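Local atomic coordinates of alpha-1,2-mannosyltransferase (Ktr4), putative (Neosartorya fumigata, PDB entry 7BOP), a protein that belongs to a family of GT-A-fold glycosyltransferases and holds guanosine-5'-diphosphate together with a manganese ion. Residues A[68-79]-A[184-195]. Sequence-based numbering, arbitrary orientation.
Sequences NAALISLVRNEE and LKNYKYYWRVEP. With MN (manganese (II) ion), chain G; GDP (guanosine-5'-diphosphate), chain H.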
# COMPACT_ATOMS: atom_id res chain seq x y z
N ASN A 68 -14.29 0.35 13.84
CA ASN A 68 -12.98 0.45 14.50
C ASN A 68 -11.83 0.50 13.47
O ASN A 68 -11.15 -0.50 13.19
CB ASN A 68 -12.76 -0.63 15.57
CG ASN A 68 -12.92 -2.04 15.04
OD1 ASN A 68 -13.67 -2.29 14.10
ND2 ASN A 68 -12.22 -2.99 15.66
N ALA A 69 -11.64 1.69 12.93
CA ALA A 69 -10.68 1.94 11.86
C ALA A 69 -10.01 3.29 12.07
O ALA A 69 -10.55 4.16 12.76
CB ALA A 69 -11.39 1.88 10.51
N ALA A 70 -8.83 3.45 11.48
CA ALA A 70 -8.08 4.68 11.58
C ALA A 70 -7.33 4.98 10.29
O ALA A 70 -6.95 4.07 9.55
CB ALA A 70 -7.09 4.60 12.73
N LEU A 71 -7.14 6.27 10.04
CA LEU A 71 -6.17 6.75 9.07
C LEU A 71 -4.83 6.68 9.78
O LEU A 71 -4.72 7.16 10.92
CB LEU A 71 -6.49 8.20 8.68
CG LEU A 71 -7.88 8.39 8.06
CD1 LEU A 71 -8.28 9.85 8.04
CD2 LEU A 71 -7.94 7.79 6.66
N ILE A 72 -3.82 6.07 9.14
CA ILE A 72 -2.50 5.93 9.76
C ILE A 72 -1.40 6.43 8.84
O ILE A 72 -1.54 6.41 7.60
CB ILE A 72 -2.18 4.49 10.24
CG1 ILE A 72 -1.98 3.51 9.07
CG2 ILE A 72 -3.28 3.98 11.18
CD1 ILE A 72 -1.53 2.14 9.53
N SER A 73 -0.31 6.90 9.44
CA SER A 73 0.80 7.40 8.66
C SER A 73 2.11 7.29 9.43
O SER A 73 2.21 7.80 10.55
CB SER A 73 0.55 8.85 8.23
OG SER A 73 1.56 9.33 7.35
N LEU A 74 3.07 6.58 8.85
CA LEU A 74 4.46 6.62 9.30
C LEU A 74 5.09 7.82 8.63
O LEU A 74 5.13 7.90 7.41
CB LEU A 74 5.22 5.35 8.91
CG LEU A 74 6.66 5.25 9.43
CD1 LEU A 74 6.70 4.96 10.93
CD2 LEU A 74 7.43 4.19 8.66
N VAL A 75 5.57 8.77 9.43
CA VAL A 75 6.00 10.06 8.90
C VAL A 75 7.00 10.73 9.84
O VAL A 75 7.00 10.48 11.06
CB VAL A 75 4.76 10.96 8.59
CG1 VAL A 75 3.92 11.24 9.85
CG2 VAL A 75 5.16 12.26 7.92
N ARG A 76 7.88 11.54 9.25
CA ARG A 76 8.90 12.30 9.97
C ARG A 76 8.42 13.72 10.27
O ARG A 76 7.57 14.27 9.57
CB ARG A 76 10.20 12.35 9.15
CG ARG A 76 10.93 11.02 9.05
CD ARG A 76 12.00 10.98 7.96
NE ARG A 76 11.41 10.69 6.65
CZ ARG A 76 11.96 9.97 5.66
NH1 ARG A 76 13.15 9.39 5.80
NH2 ARG A 76 11.28 9.80 4.52
N ASN A 77 8.99 14.32 11.31
CA ASN A 77 8.75 15.73 11.63
C ASN A 77 9.07 16.66 10.46
O ASN A 77 8.35 17.60 10.18
CB ASN A 77 9.56 16.15 12.86
CG ASN A 77 9.02 15.53 14.14
OD1 ASN A 77 7.86 15.74 14.50
ND2 ASN A 77 9.86 14.76 14.83
N GLU A 78 10.14 16.33 9.73
CA GLU A 78 10.61 17.16 8.62
C GLU A 78 9.69 17.12 7.38
O GLU A 78 9.81 17.97 6.49
CB GLU A 78 12.03 16.73 8.22
CG GLU A 78 13.10 17.01 9.29
CD GLU A 78 13.06 16.08 10.52
OE1 GLU A 78 12.40 15.00 10.49
OE2 GLU A 78 13.70 16.44 11.53
N GLU A 79 8.77 16.15 7.33
CA GLU A 79 7.79 16.03 6.24
C GLU A 79 6.45 16.69 6.56
O GLU A 79 5.48 16.52 5.82
CB GLU A 79 7.58 14.54 5.90
CG GLU A 79 8.86 13.85 5.43
CD GLU A 79 8.72 12.35 5.30
OE1 GLU A 79 8.23 11.68 6.23
OE2 GLU A 79 9.16 11.82 4.26
N LEU A 184 -2.78 0.24 17.81
CA LEU A 184 -3.74 -0.34 16.88
C LEU A 184 -4.44 -1.60 17.38
O LEU A 184 -5.23 -2.20 16.64
CB LEU A 184 -3.06 -0.63 15.53
CG LEU A 184 -2.53 0.59 14.79
CD1 LEU A 184 -1.94 0.16 13.44
CD2 LEU A 184 -3.62 1.63 14.57
N LYS A 185 -4.19 -2.00 18.63
CA LYS A 185 -4.73 -3.27 19.15
C LYS A 185 -6.25 -3.40 19.01
O LYS A 185 -6.75 -4.47 18.65
CB LYS A 185 -4.33 -3.45 20.62
CG LYS A 185 -4.59 -4.84 21.16
CD LYS A 185 -4.48 -4.88 22.67
CE LYS A 185 -4.87 -6.25 23.23
NZ LYS A 185 -5.41 -6.12 24.61
N ASN A 186 -6.99 -2.34 19.30
CA ASN A 186 -8.46 -2.39 19.21
C ASN A 186 -9.04 -1.99 17.85
O ASN A 186 -10.25 -1.89 17.70
CB ASN A 186 -9.08 -1.56 20.34
CG ASN A 186 -8.67 -2.08 21.72
OD1 ASN A 186 -8.62 -3.29 21.95
ND2 ASN A 186 -8.36 -1.16 22.63
N TYR A 187 -8.18 -1.81 16.85
CA TYR A 187 -8.59 -1.47 15.49
C TYR A 187 -8.54 -2.69 14.60
O TYR A 187 -7.69 -3.56 14.79
CB TYR A 187 -7.67 -0.38 14.93
CG TYR A 187 -7.89 0.95 15.60
CD1 TYR A 187 -7.24 1.28 16.79
CD2 TYR A 187 -8.78 1.87 15.06
CE1 TYR A 187 -7.46 2.51 17.41
CE2 TYR A 187 -9.00 3.10 15.66
CZ TYR A 187 -8.34 3.41 16.84
OH TYR A 187 -8.58 4.63 17.41
N LYS A 188 -9.46 -2.77 13.64
CA LYS A 188 -9.48 -3.82 12.64
C LYS A 188 -9.06 -3.32 11.24
O LYS A 188 -8.49 -4.09 10.48
CB LYS A 188 -10.86 -4.45 12.57
CG LYS A 188 -10.97 -5.63 11.61
CD LYS A 188 -12.29 -6.36 11.78
CE LYS A 188 -12.45 -7.50 10.79
NZ LYS A 188 -11.38 -8.51 10.95
N TYR A 189 -9.38 -2.07 10.88
CA TYR A 189 -9.06 -1.54 9.54
C TYR A 189 -8.17 -0.33 9.61
O TYR A 189 -8.23 0.45 10.57
CB TYR A 189 -10.33 -1.23 8.74
CG TYR A 189 -11.20 -2.44 8.54
CD1 TYR A 189 -11.00 -3.30 7.47
CD2 TYR A 189 -12.22 -2.75 9.45
CE1 TYR A 189 -11.79 -4.43 7.29
CE2 TYR A 189 -13.01 -3.87 9.28
CZ TYR A 189 -12.79 -4.72 8.21
OH TYR A 189 -13.58 -5.84 8.04
N TYR A 190 -7.34 -0.16 8.59
CA TYR A 190 -6.47 0.99 8.49
C TYR A 190 -6.51 1.51 7.06
O TYR A 190 -6.75 0.75 6.11
CB TYR A 190 -5.04 0.64 8.90
CG TYR A 190 -4.30 -0.22 7.89
CD1 TYR A 190 -4.51 -1.59 7.83
CD2 TYR A 190 -3.40 0.34 6.97
CE1 TYR A 190 -3.86 -2.38 6.90
CE2 TYR A 190 -2.74 -0.44 6.04
CZ TYR A 190 -2.98 -1.80 6.00
OH TYR A 190 -2.34 -2.61 5.08
N TRP A 191 -6.26 2.81 6.93
CA TRP A 191 -6.02 3.48 5.65
C TRP A 191 -4.66 4.14 5.81
O TRP A 191 -4.51 5.12 6.53
CB TRP A 191 -7.12 4.50 5.35
CG TRP A 191 -7.04 5.24 4.02
CD1 TRP A 191 -5.94 5.43 3.24
CD2 TRP A 191 -8.11 5.93 3.36
NE1 TRP A 191 -6.26 6.15 2.13
CE2 TRP A 191 -7.59 6.48 2.17
CE3 TRP A 191 -9.47 6.11 3.65
CZ2 TRP A 191 -8.37 7.20 1.27
CZ3 TRP A 191 -10.25 6.84 2.75
CH2 TRP A 191 -9.69 7.37 1.57
N ARG A 192 -3.66 3.57 5.14
CA ARG A 192 -2.31 4.09 5.17
C ARG A 192 -2.18 5.30 4.24
O ARG A 192 -2.57 5.24 3.07
CB ARG A 192 -1.30 3.01 4.77
CG ARG A 192 0.12 3.53 4.59
CD ARG A 192 1.10 2.38 4.44
NE ARG A 192 2.33 2.82 3.81
CZ ARG A 192 3.26 2.00 3.31
NH1 ARG A 192 3.12 0.68 3.39
NH2 ARG A 192 4.35 2.52 2.74
N VAL A 193 -1.57 6.36 4.77
CA VAL A 193 -1.39 7.61 4.07
C VAL A 193 0.09 8.00 4.16
O VAL A 193 0.72 7.83 5.21
CB VAL A 193 -2.24 8.72 4.72
CG1 VAL A 193 -2.13 10.02 3.95
CG2 VAL A 193 -3.69 8.27 4.82
N GLU A 194 0.62 8.54 3.06
CA GLU A 194 1.96 9.11 3.04
C GLU A 194 1.91 10.60 2.78
O GLU A 194 0.98 11.08 2.13
CB GLU A 194 2.80 8.48 1.92
CG GLU A 194 3.22 7.05 2.21
CD GLU A 194 4.41 6.56 1.39
OE1 GLU A 194 4.64 5.34 1.53
OE2 GLU A 194 5.11 7.33 0.63
N PRO A 195 2.94 11.34 3.23
CA PRO A 195 3.03 12.75 2.85
C PRO A 195 3.28 12.95 1.35
O PRO A 195 3.78 12.05 0.69
CB PRO A 195 4.22 13.26 3.67
CG PRO A 195 5.04 12.05 3.94
CD PRO A 195 4.08 10.91 4.05
MN MN G . 6.51 8.19 -0.49
PB GDP H . 8.95 6.18 -1.08
O1B GDP H . 9.82 7.12 -1.85
O2B GDP H . 7.46 6.59 -1.03
O3B GDP H . 9.15 4.70 -1.37
O3A GDP H . 9.55 6.36 0.42
PA GDP H . 9.13 7.52 1.47
O1A GDP H . 10.34 8.34 1.83
O2A GDP H . 7.83 8.19 0.97
O5' GDP H . 8.85 6.55 2.72
C5' GDP H . 7.66 5.76 2.79
C4' GDP H . 6.84 6.15 4.01
O4' GDP H . 7.59 5.89 5.20
C3' GDP H . 6.50 7.64 4.09
O3' GDP H . 5.23 7.75 4.76
C2' GDP H . 7.63 8.25 4.89
O2' GDP H . 7.22 9.42 5.59
C1' GDP H . 7.99 7.10 5.84
N9 GDP H . 9.40 6.94 6.24
C8 GDP H . 10.46 6.51 5.50
N7 GDP H . 11.58 6.44 6.27
C5 GDP H . 11.24 6.82 7.52
C6 GDP H . 11.92 6.98 8.82
O6 GDP H . 13.13 6.73 8.90
N1 GDP H . 11.20 7.39 9.89
C2 GDP H . 9.87 7.65 9.80
N2 GDP H . 9.17 8.06 10.89
N3 GDP H . 9.19 7.53 8.63
C4 GDP H . 9.80 7.13 7.50
O HOH W 1 2.82 5.91 5.92
O HOH W 2 5.88 10.30 0.38
O HOH W 3 8.03 9.57 -1.60
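Ala69 to Ile72 pair in parallel with Tyr189 to Arg192 in the central sheet of a GT-A fold. Ala70 N donates to Tyr189 O, Trp191 N to Ala70 O and Ile72 N to Trp191 O, and Val193 N extends the series to Ile72 O. At the start, a chi1 of 56° tucks CG of Asn68 over its own backbone, flanked by N and C, which turns ND2 to Asn186 O at 3.0 Å, the acceptor lying in the plane of the amide.

Side chains alternate between the two sheet faces. On one, CD2 of Leu71 rests 3.6 Å from CB of Trp191, the two side chains running alongside each other; Trp191 also packs on Leu90 of helix 80-98 and Phe208 of helix 207-213. On the other, Ile72 sends CD1 to within 3.6 Å of Tyr190 CD2, while its CG2 branch reaches Leu184.

As in other GT-A folds, parallel strands deliver their C-terminal ends to one shared site, here placing the loops after both strands around the ligand. Ser73 OG gives its proton to Val193 O from above the carbonyl plane (2.7 Å), and a water that donates to the same oxygen accepts from Leu74 N, so the strand ends are tied twice. Beyond them Pro195 CG sits 3.9 Å from Glu79 CD, beside the GDP ribose, whose O2' donates to Glu79 OE1 (2.6 Å) and O3' to Leu74 O. The Arg76 guanidinium lies with one face over N7 of guanine; its NH2 is salt-bridged to Glu79 OE2, which probably helps to hold the group over the base. The Glu194 side chain leaves the backbone away from residues 68-79, and OE2 binds manganese at 2.0 Å, along with both GDP phosphates, two waters and His343; its OE1 is salt-bridged to Arg192 NH2, whose NH1 pairs with Asp316.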